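Local coordinates for protein dihydroorotase (Agrobacterium tumefaciens, PDB 2OGJ) that deacetylates acetyl-(R)-mandelate in vitro as a zinc-dependent esterase with a TIM-barrel amidohydrolase fold, at residues Ile17-Val22 / Ile38-Asp43; Arg177-Ile182 / Val209-Ala214; Thr306-Leu311 / Arg373-Arg378. One frame throughout, in Å; residues are numbered along the deposited sequence.

From the N terminus, the three contacts follow one another in series, and none nests in or crosses another. Contact 1 closes first: strand 17-20 pairs with strand 36-40 after a 15-residue connection, in a small sheet away from the zinc site. Contact 2 closes over a 26-residue connection that carries helix 189-201 and leads into strand 206-209. It joins the ends of two neighbouring barrel strands beside the metal centre. Contact 3 spans 61 residues and brings strand 368-382 back onto helix 304-313. Contacts 1 and 2 lie on opposite sides of the chain's centre, with centres about 47 Å apart. Contact 3 is nearer to contact 1, with nearest atoms about 9 Å apart.

Contact 1 of 3, residues Ile17-Val22 / Ile38-Asp43; sequences ILLTNV and ILIGGD
Four backbone hydrogen bonds join the antiparallel strands of Ile-17-Val-22 and Ile-38-Asp-43. Ile-17 and Ile-40 form one hydrogen-bonded pair. Ile-17 N gives to Ile-40 O at 2.8 Å, on a lone pair in the carbonyl plane. Ile-40 N bonds back to Ile-17 O at 2.6 Å, nearly straight (167°). Leu-19 and Ile-38 form the second such pair. Leu-19 N approaches Ile-38 O almost along the C=O axis, at 2.8 Å, and Ile-38 N reaches Leu-19 O at 2.7 Å. Leu-18 and Leu-39 make the non-hydrogen-bonded pair between them. Leu-39 CA gives a C-H...O contact to Ile-17 O, and Leu-18 CA gives one to Ile-38 O.

The apolar contacts fall on both faces. Leu-18 and Leu-39 share one face. Each has CG anti to its backbone N (chi1 174° and -179°), and Leu-39 CD1 meets Leu-18 CB at 4.0 Å. On the other face Leu-19 and Ile-40 cross obliquely, with Leu-19 CD1 4.1 Å from Ile-40 CG1. Beyond the corner at Asn-21, Val-22 CG2 meets the tip of Ile-38, CD1, at 4.1 Å, the two side chains crossing at about a right angle.

Asn-21 and Val-22 both face Thr-36 in a G1 beta bulge, where the chain turns. Strands 59-61 and 46-50 flank the pair in a four-stranded sheet. Ile-69 of strand 68-75 packs on Leu-19, Val-22 and Ile-38.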
loop_
_atom_site.group_PDB
_atom_site.type_symbol
_atom_site.label_atom_id
_atom_site.label_comp_id
_atom_site.label_asym_id
_atom_site.label_seq_id
_atom_site.Cartn_x
_atom_site.Cartn_y
_atom_site.Cartn_z
ATOM N N ILE A 17 7.818 -59.976 -11.604
ATOM C CA ILE A 17 7.212 -60.165 -10.303
ATOM C C ILE A 17 5.897 -60.874 -10.457
ATOM O O ILE A 17 5.193 -60.707 -11.449
ATOM C CB ILE A 17 6.884 -58.839 -9.595
ATOM C CG1 ILE A 17 8.112 -57.937 -9.511
ATOM C CG2 ILE A 17 6.361 -59.129 -8.208
ATOM C CD1 ILE A 17 7.810 -56.613 -8.835
ATOM N N LEU A 18 5.563 -61.663 -9.451
ATOM C CA LEU A 18 4.311 -62.366 -9.452
ATOM C C LEU A 18 3.595 -62.044 -8.153
ATOM O O LEU A 18 4.014 -62.458 -7.078
ATOM C CB LEU A 18 4.538 -63.870 -9.585
ATOM C CG LEU A 18 3.246 -64.675 -9.442
ATOM C CD1 LEU A 18 2.303 -64.310 -10.573
ATOM C CD2 LEU A 18 3.545 -66.160 -9.441
ATOM N N LEU A 19 2.540 -61.250 -8.259
ATOM C CA LEU A 19 1.736 -60.899 -7.101
ATOM C C LEU A 19 0.653 -61.957 -7.072
ATOM O O LEU A 19 -0.112 -62.089 -8.021
ATOM C CB LEU A 19 1.076 -59.520 -7.262
ATOM C CG LEU A 19 1.968 -58.287 -7.173
ATOM C CD1 LEU A 19 3.030 -58.336 -8.257
ATOM C CD2 LEU A 19 1.119 -57.057 -7.322
ATOM N N THR A 20 0.599 -62.728 -5.999
ATOM C CA THR A 20 -0.423 -63.749 -5.901
ATOM C C THR A 20 -1.440 -63.363 -4.837
ATOM O O THR A 20 -1.169 -62.554 -3.955
ATOM C CB THR A 20 0.196 -65.130 -5.567
ATOM O OG1 THR A 20 0.893 -65.062 -4.314
ATOM C CG2 THR A 20 1.175 -65.546 -6.665
ATOM N N ASN A 21 -2.650 -63.877 -4.945
ATOM C CA ASN A 21 -3.737 -63.746 -3.999
ATOM C C ASN A 21 -4.066 -62.287 -3.760
ATOM O O ASN A 21 -4.153 -61.833 -2.555
ATOM C CB ASN A 21 -3.411 -64.513 -2.722
ATOM C CG ASN A 21 -2.743 -65.838 -3.029
ATOM O OD1 ASN A 21 -2.487 -66.161 -4.193
ATOM N ND2 ASN A 21 -2.455 -66.615 -1.992
ATOM N N VAL A 22 -4.438 -61.523 -4.783
ATOM C CA VAL A 22 -4.869 -60.130 -4.682
ATOM C C VAL A 22 -6.334 -60.021 -5.103
ATOM O O VAL A 22 -6.808 -60.806 -5.923
ATOM C CB VAL A 22 -4.030 -59.193 -5.603
ATOM C CG1 VAL A 22 -2.616 -59.123 -5.113
ATOM C CG2 VAL A 22 -4.052 -59.695 -7.034
ATOM N N ILE A 38 -1.208 -61.673 -10.461
ATOM C CA ILE A 38 -0.768 -60.810 -11.550
ATOM C C ILE A 38 0.725 -61.005 -11.776
ATOM O O ILE A 38 1.509 -61.048 -10.826
ATOM C CB ILE A 38 -1.049 -59.315 -11.241
ATOM C CG1 ILE A 38 -2.511 -59.137 -10.819
ATOM C CG2 ILE A 38 -0.784 -58.456 -12.475
ATOM C CD1 ILE A 38 -2.878 -57.713 -10.421
ATOM N N LEU A 39 1.106 -61.147 -13.040
ATOM C CA LEU A 39 2.504 -61.325 -13.402
ATOM C C LEU A 39 3.060 -60.072 -14.093
ATOM O O LEU A 39 2.560 -59.654 -15.144
ATOM C CB LEU A 39 2.654 -62.522 -14.339
ATOM C CG LEU A 39 4.091 -62.829 -14.761
ATOM C CD1 LEU A 39 4.831 -63.353 -13.557
ATOM C CD2 LEU A 39 4.126 -63.854 -15.869
ATOM N N ILE A 40 4.087 -59.473 -13.498
ATOM C CA ILE A 40 4.707 -58.286 -14.074
ATOM C C ILE A 40 6.006 -58.671 -14.780
ATOM O O ILE A 40 6.858 -59.355 -14.200
ATOM C CB ILE A 40 5.066 -57.239 -13.004
ATOM C CG1 ILE A 40 3.914 -57.069 -12.005
ATOM C CG2 ILE A 40 5.391 -55.921 -13.687
ATOM C CD1 ILE A 40 2.649 -56.550 -12.597
ATOM N N GLY A 41 6.152 -58.234 -16.032
ATOM C CA GLY A 41 7.358 -58.528 -16.789
ATOM C C GLY A 41 8.509 -57.620 -16.393
ATOM O O GLY A 41 8.288 -56.545 -15.835
ATOM N N GLY A 42 9.738 -58.060 -16.656
ATOM C CA GLY A 42 10.917 -57.271 -16.326
ATOM C C GLY A 42 10.865 -55.861 -16.897
ATOM O O GLY A 42 11.617 -54.975 -16.469
ATOM N N ASP A 43 9.984 -55.661 -17.876
ATOM C CA ASP A 43 9.788 -54.354 -18.500
ATOM C C ASP A 43 8.678 -53.589 -17.751
ATOM O O ASP A 43 8.191 -52.551 -18.204
ATOM C CB ASP A 43 9.413 -54.518 -19.982
ATOM C CG ASP A 43 8.148 -55.347 -20.190
ATOM O OD1 ASP A 43 7.606 -55.324 -21.322
ATOM O OD2 ASP A 43 7.705 -56.029 -19.238
#

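Contact 2 of 3, residues Arg177-Ile182 / Val209-Ala214; sequences RASHVI and VGEPPA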
loop_
_atom_site.group_PDB
_atom_site.type_symbol
_atom_site.label_atom_id
_atom_site.label_comp_id
_atom_site.label_asym_id
_atom_site.label_seq_id
_atom_site.Cartn_x
_atom_site.Cartn_y
_atom_site.Cartn_z
ATOM N N ARG A 177 -4.847 -19.670 -3.496
ATOM C CA ARG A 177 -5.256 -19.800 -2.116
ATOM C C ARG A 177 -6.051 -18.523 -1.773
ATOM O O ARG A 177 -5.501 -17.492 -1.352
ATOM C CB ARG A 177 -4.016 -19.984 -1.233
ATOM C CG ARG A 177 -3.255 -21.258 -1.565
ATOM C CD ARG A 177 -1.797 -21.191 -1.145
ATOM N NE ARG A 177 -1.574 -21.345 0.291
ATOM C CZ ARG A 177 -0.727 -20.591 0.990
ATOM N NH1 ARG A 177 -0.044 -19.639 0.381
ATOM N NH2 ARG A 177 -0.556 -20.785 2.286
ATOM N N ALA A 178 -7.360 -18.606 -1.998
ATOM C CA ALA A 178 -8.283 -17.507 -1.743
ATOM C C ALA A 178 -8.640 -17.455 -0.256
ATOM O O ALA A 178 -9.648 -18.018 0.171
ATOM C CB ALA A 178 -9.521 -17.702 -2.578
ATOM N N SER A 179 -7.794 -16.796 0.529
ATOM C CA SER A 179 -8.000 -16.653 1.972
ATOM C C SER A 179 -7.236 -15.418 2.411
ATOM O O SER A 179 -6.127 -15.184 1.947
ATOM C CB SER A 179 -7.480 -17.879 2.718
ATOM O OG SER A 179 -8.262 -19.021 2.410
ATOM N N HIS A 180 -7.805 -14.639 3.326
ATOM C CA HIS A 180 -7.145 -13.401 3.715
ATOM C C HIS A 180 -5.732 -13.531 4.276
ATOM O O HIS A 180 -4.955 -12.561 4.271
ATOM C CB HIS A 180 -8.058 -12.561 4.625
ATOM C CG HIS A 180 -8.171 -13.046 6.031
ATOM N ND1 HIS A 180 -7.107 -13.043 6.907
ATOM C CD2 HIS A 180 -9.250 -13.434 6.751
ATOM C CE1 HIS A 180 -7.529 -13.405 8.107
ATOM N NE2 HIS A 180 -8.826 -13.647 8.040
ATOM N N VAL A 181 -5.380 -14.735 4.709
ATOM C CA VAL A 181 -4.042 -14.962 5.218
ATOM C C VAL A 181 -3.073 -14.828 4.053
ATOM O O VAL A 181 -1.939 -14.376 4.233
ATOM C CB VAL A 181 -3.924 -16.361 5.845
ATOM C CG1 VAL A 181 -2.472 -16.865 5.809
ATOM C CG2 VAL A 181 -4.435 -16.301 7.276
ATOM N N ILE A 182 -3.532 -15.203 2.857
ATOM C CA ILE A 182 -2.702 -15.124 1.663
ATOM C C ILE A 182 -3.014 -13.853 0.874
ATOM O O ILE A 182 -2.159 -12.976 0.720
ATOM C CB ILE A 182 -2.925 -16.322 0.691
ATOM C CG1 ILE A 182 -2.623 -17.662 1.375
ATOM C CG2 ILE A 182 -2.054 -16.138 -0.547
ATOM C CD1 ILE A 182 -3.747 -18.180 2.279
ATOM N N VAL A 209 -10.061 -22.661 -0.008
ATOM C CA VAL A 209 -10.968 -21.748 0.660
ATOM C C VAL A 209 -10.676 -21.748 2.164
ATOM O O VAL A 209 -10.382 -22.789 2.743
ATOM C CB VAL A 209 -12.443 -22.152 0.406
ATOM C CG1 VAL A 209 -12.692 -22.310 -1.089
ATOM C CG2 VAL A 209 -12.772 -23.430 1.148
ATOM N N GLY A 210 -10.741 -20.573 2.786
ATOM C CA GLY A 210 -10.482 -20.474 4.213
ATOM C C GLY A 210 -11.114 -19.230 4.796
ATOM O O GLY A 210 -12.241 -18.891 4.448
ATOM N N GLU A 211 -10.382 -18.548 5.670
ATOM C CA GLU A 211 -10.865 -17.329 6.306
ATOM C C GLU A 211 -11.540 -16.472 5.234
ATOM O O GLU A 211 -10.873 -15.931 4.350
ATOM C CB GLU A 211 -9.699 -16.566 6.950
ATOM C CG GLU A 211 -8.513 -17.435 7.363
ATOM C CD GLU A 211 -7.796 -18.032 6.159
ATOM O OE1 GLU A 211 -7.078 -17.303 5.431
ATOM O OE2 GLU A 211 -7.965 -19.246 5.935
ATOM N N PRO A 212 -12.881 -16.328 5.327
ATOM C CA PRO A 212 -13.798 -15.594 4.453
ATOM C C PRO A 212 -13.293 -14.630 3.375
ATOM O O PRO A 212 -13.389 -14.962 2.191
ATOM C CB PRO A 212 -14.795 -14.948 5.434
ATOM C CG PRO A 212 -14.241 -15.248 6.834
ATOM C CD PRO A 212 -13.535 -16.549 6.626
ATOM N N PRO A 213 -12.726 -13.457 3.744
ATOM C CA PRO A 213 -12.243 -12.497 2.718
ATOM C C PRO A 213 -11.637 -13.169 1.476
ATOM O O PRO A 213 -10.421 -13.370 1.365
ATOM C CB PRO A 213 -11.254 -11.632 3.488
ATOM C CG PRO A 213 -11.836 -11.657 4.909
ATOM C CD PRO A 213 -12.230 -13.102 5.087
ATOM N N ALA A 214 -12.552 -13.482 0.555
ATOM C CA ALA A 214 -12.353 -14.194 -0.709
ATOM C C ALA A 214 -13.274 -15.370 -0.411
ATOM O O ALA A 214 -12.848 -16.515 -0.372
ATOM C CB ALA A 214 -10.934 -14.665 -0.854
#
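This contact belongs to the zinc end of the TIM barrel, where loops after two adjacent parallel strands, 206-209 and the weakly bonded 177-178, meet beside the metal centre. His-208, just before Val-209-Ala-214, is a zinc ligand. The side chain of Ser-179 lies about 7 Å from a zinc ion, and its OG makes a weak hydrogen bond to His-208 NE2. Ser-179 is thus a second-shell residue, consistent with a part in orienting that imidazole. The same OG bonds weakly to the carbonyl O of Ala-178, the residue at the centre of an inverse gamma turn.

Glu-211 carries much of the contact. Its chain bends at chi2 (67°) and passes over the His-180 ring. Glu-211 CG lies above one face, 4.1 Å from the His-180 ring centroid, in a CH-pi contact. The carboxylate plane stands 77° from the ring. Glu-211 OE1 accepts a hydrogen bond from Val-181 N at 3.2 Å, in the weakly bonded helical turn 180-183, although the position of OE1 is less certain. A weak bond of 3.5 Å runs from His-180 N to Glu-211 O.

His-180 has CG in the crowded position between its backbone N and carbonyl carbon (chi1 76°). There it runs side by side with Pro-213, and Pro-213 CD sits at the ring edge in the ring plane, 3.4 Å from His-180 CD2. Ile-152 of the second subunit packs on both His-180 and Pro-213, so this side of the contact also forms part of a subunit interface. Deeper in, the methyl groups Ala-178 CB and Ala-214 CB touch at 3.8 Å.

Contact 3 of 3, residues Thr306-Leu311 / Arg373-Arg378; sequences TTMSKL and RLFEPR
A helix serine takes the place of a neighbouring strand as partner for one strand N-H. Phe-375 N donates a hydrogen bond to Ser-309 OG at 3.1 Å, with an N-H...O angle of 162°. The same hydroxyl bonds to Ala-305 O one turn back in the helix, so two hydrogen bonds hold Ser-309 OG, one from Phe-375 N and one with Ala-305 O. Leu-374 CD2 lies beside it, 3.7 Å from Ser-309 CB.

The Phe-375 ring is wedged against the helix. Ser-309 OG meets its edge in the ring plane. The side chains of Met-308, a selenomethionine, and Phe-375 cross at about a right angle. Met-308 CB lies over a face, 4.2 Å from the Phe-375 ring centroid, as a CH-pi contact. Met-308 SE stands obliquely, 5.0 Å from the Phe-375 ring centroid, a Met-aromatic contact. The bend at chi3 (71°) brings Met-308 CE to Phe-375 CD2 at 3.8 Å.

Val-321 of helix 318-323 packs on both Met-308 and Phe-375. Strand 368-382 also pairs with strand 348-362. This is helix-on-sheet packing, nearly antiparallel (158° between the axes of the short segments), joining helix 304-313 to the long beta strands beside the amidohydrolase barrel.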
loop_
_atom_site.group_PDB
_atom_site.type_symbol
_atom_site.label_atom_id
_atom_site.label_comp_id
_atom_site.label_asym_id
_atom_site.label_seq_id
_atom_site.Cartn_x
_atom_site.Cartn_y
_atom_site.Cartn_z
ATOM N N THR A 306 -4.817 -42.899 6.315
ATOM C CA THR A 306 -5.558 -42.451 7.487
ATOM C C THR A 306 -6.713 -41.534 7.059
ATOM O O THR A 306 -7.803 -41.577 7.635
ATOM C CB THR A 306 -4.641 -41.678 8.476
ATOM O OG1 THR A 306 -3.549 -42.510 8.885
ATOM C CG2 THR A 306 -5.433 -41.237 9.712
ATOM N N THR A 307 -6.461 -40.710 6.045
ATOM C CA THR A 307 -7.456 -39.775 5.543
ATOM C C THR A 307 -8.588 -40.567 4.901
ATOM O O THR A 307 -9.766 -40.188 5.024
ATOM C CB THR A 307 -6.809 -38.786 4.509
ATOM O OG1 THR A 307 -5.803 -38.005 5.166
ATOM C CG2 THR A 307 -7.847 -37.837 3.891
HETATM N N MSE A 308 -8.242 -41.661 4.214
HETATM C CA MSE A 308 -9.256 -42.506 3.580
HETATM C C MSE A 308 -10.087 -43.162 4.691
HETATM O O MSE A 308 -11.281 -43.360 4.538
HETATM C CB MSE A 308 -8.600 -43.587 2.717
HETATM C CG MSE A 308 -7.774 -43.067 1.541
HETATM SE SE MSE A 308 -6.642 -44.291 0.789
HETATM C CE MSE A 308 -7.762 -45.318 0.002
ATOM N N SER A 309 -9.441 -43.464 5.815
ATOM C CA SER A 309 -10.098 -44.090 6.960
ATOM C C SER A 309 -11.091 -43.175 7.679
ATOM O O SER A 309 -12.076 -43.661 8.237
ATOM C CB SER A 309 -9.057 -44.593 7.969
ATOM O OG SER A 309 -8.188 -45.542 7.378
ATOM N N LYS A 310 -10.827 -41.866 7.681
ATOM C CA LYS A 310 -11.719 -40.894 8.329
ATOM C C LYS A 310 -13.003 -40.728 7.515
ATOM O O LYS A 310 -14.097 -40.603 8.077
ATOM C CB LYS A 310 -11.024 -39.533 8.487
ATOM C CG LYS A 310 -9.812 -39.551 9.421
ATOM C CD LYS A 310 -9.194 -38.169 9.546
ATOM C CE LYS A 310 -8.005 -38.181 10.479
ATOM N NZ LYS A 310 -7.221 -36.917 10.376
ATOM N N LEU A 311 -12.867 -40.732 6.189
ATOM C CA LEU A 311 -14.024 -40.598 5.318
ATOM C C LEU A 311 -14.866 -41.855 5.413
ATOM O O LEU A 311 -16.089 -41.794 5.449
ATOM C CB LEU A 311 -13.590 -40.359 3.871
ATOM C CG LEU A 311 -13.423 -38.906 3.414
ATOM C CD1 LEU A 311 -14.707 -38.138 3.720
ATOM C CD2 LEU A 311 -12.215 -38.260 4.096
ATOM N N ARG A 373 -12.033 -49.244 11.270
ATOM C CA ARG A 373 -11.486 -49.931 10.107
ATOM C C ARG A 373 -10.385 -49.059 9.526
ATOM O O ARG A 373 -10.526 -47.844 9.444
ATOM C CB ARG A 373 -12.577 -50.183 9.075
ATOM C CG ARG A 373 -13.608 -51.175 9.559
ATOM C CD ARG A 373 -14.915 -51.008 8.824
ATOM N NE ARG A 373 -14.933 -51.646 7.514
ATOM C CZ ARG A 373 -15.866 -51.415 6.593
ATOM N NH1 ARG A 373 -16.851 -50.558 6.839
ATOM N NH2 ARG A 373 -15.826 -52.051 5.430
ATOM N N LEU A 374 -9.285 -49.682 9.126
ATOM C CA LEU A 374 -8.166 -48.931 8.597
ATOM C C LEU A 374 -7.572 -49.370 7.277
ATOM O O LEU A 374 -7.197 -50.532 7.094
ATOM C CB LEU A 374 -7.043 -48.908 9.625
ATOM C CG LEU A 374 -7.341 -48.140 10.900
ATOM C CD1 LEU A 374 -6.204 -48.367 11.875
ATOM C CD2 LEU A 374 -7.527 -46.660 10.585
ATOM N N PHE A 375 -7.486 -48.429 6.348
ATOM C CA PHE A 375 -6.851 -48.738 5.095
ATOM C C PHE A 375 -5.395 -48.845 5.508
ATOM O O PHE A 375 -4.872 -47.980 6.218
ATOM C CB PHE A 375 -7.044 -47.624 4.070
ATOM C CG PHE A 375 -8.415 -47.590 3.478
ATOM C CD1 PHE A 375 -9.455 -46.937 4.137
ATOM C CD2 PHE A 375 -8.677 -48.236 2.270
ATOM C CE1 PHE A 375 -10.740 -46.930 3.608
ATOM C CE2 PHE A 375 -9.958 -48.236 1.727
ATOM C CZ PHE A 375 -10.994 -47.581 2.397
ATOM N N GLU A 376 -4.760 -49.937 5.104
ATOM C CA GLU A 376 -3.365 -50.155 5.445
ATOM C C GLU A 376 -2.575 -50.624 4.220
ATOM O O GLU A 376 -2.651 -51.786 3.820
ATOM C CB GLU A 376 -3.271 -51.173 6.584
ATOM C CG GLU A 376 -2.095 -50.919 7.500
ATOM C CD GLU A 376 -2.516 -50.504 8.906
ATOM O OE1 GLU A 376 -3.669 -50.050 9.078
ATOM O OE2 GLU A 376 -1.690 -50.621 9.844
ATOM N N PRO A 377 -1.819 -49.704 3.593
ATOM C CA PRO A 377 -1.027 -50.053 2.411
ATOM C C PRO A 377 0.073 -51.057 2.716
ATOM O O PRO A 377 0.711 -50.991 3.760
ATOM C CB PRO A 377 -0.493 -48.700 1.935
ATOM C CG PRO A 377 -0.453 -47.876 3.157
ATOM C CD PRO A 377 -1.722 -48.260 3.875
ATOM N N ARG A 378 0.267 -51.991 1.786
ATOM C CA ARG A 378 1.271 -53.066 1.876
ATOM C C ARG A 378 2.375 -52.893 0.848
ATOM O O ARG A 378 3.562 -52.849 1.192
ATOM C CB ARG A 378 0.576 -54.404 1.730
ATOM C CG ARG A 378 0.345 -55.102 3.048
ATOM C CD ARG A 378 -0.535 -54.289 3.956
ATOM N NE ARG A 378 -1.206 -55.158 4.918
ATOM C CZ ARG A 378 -1.217 -54.988 6.236
ATOM N NH1 ARG A 378 -0.585 -53.969 6.798
ATOM N NH2 ARG A 378 -1.872 -55.850 6.995
#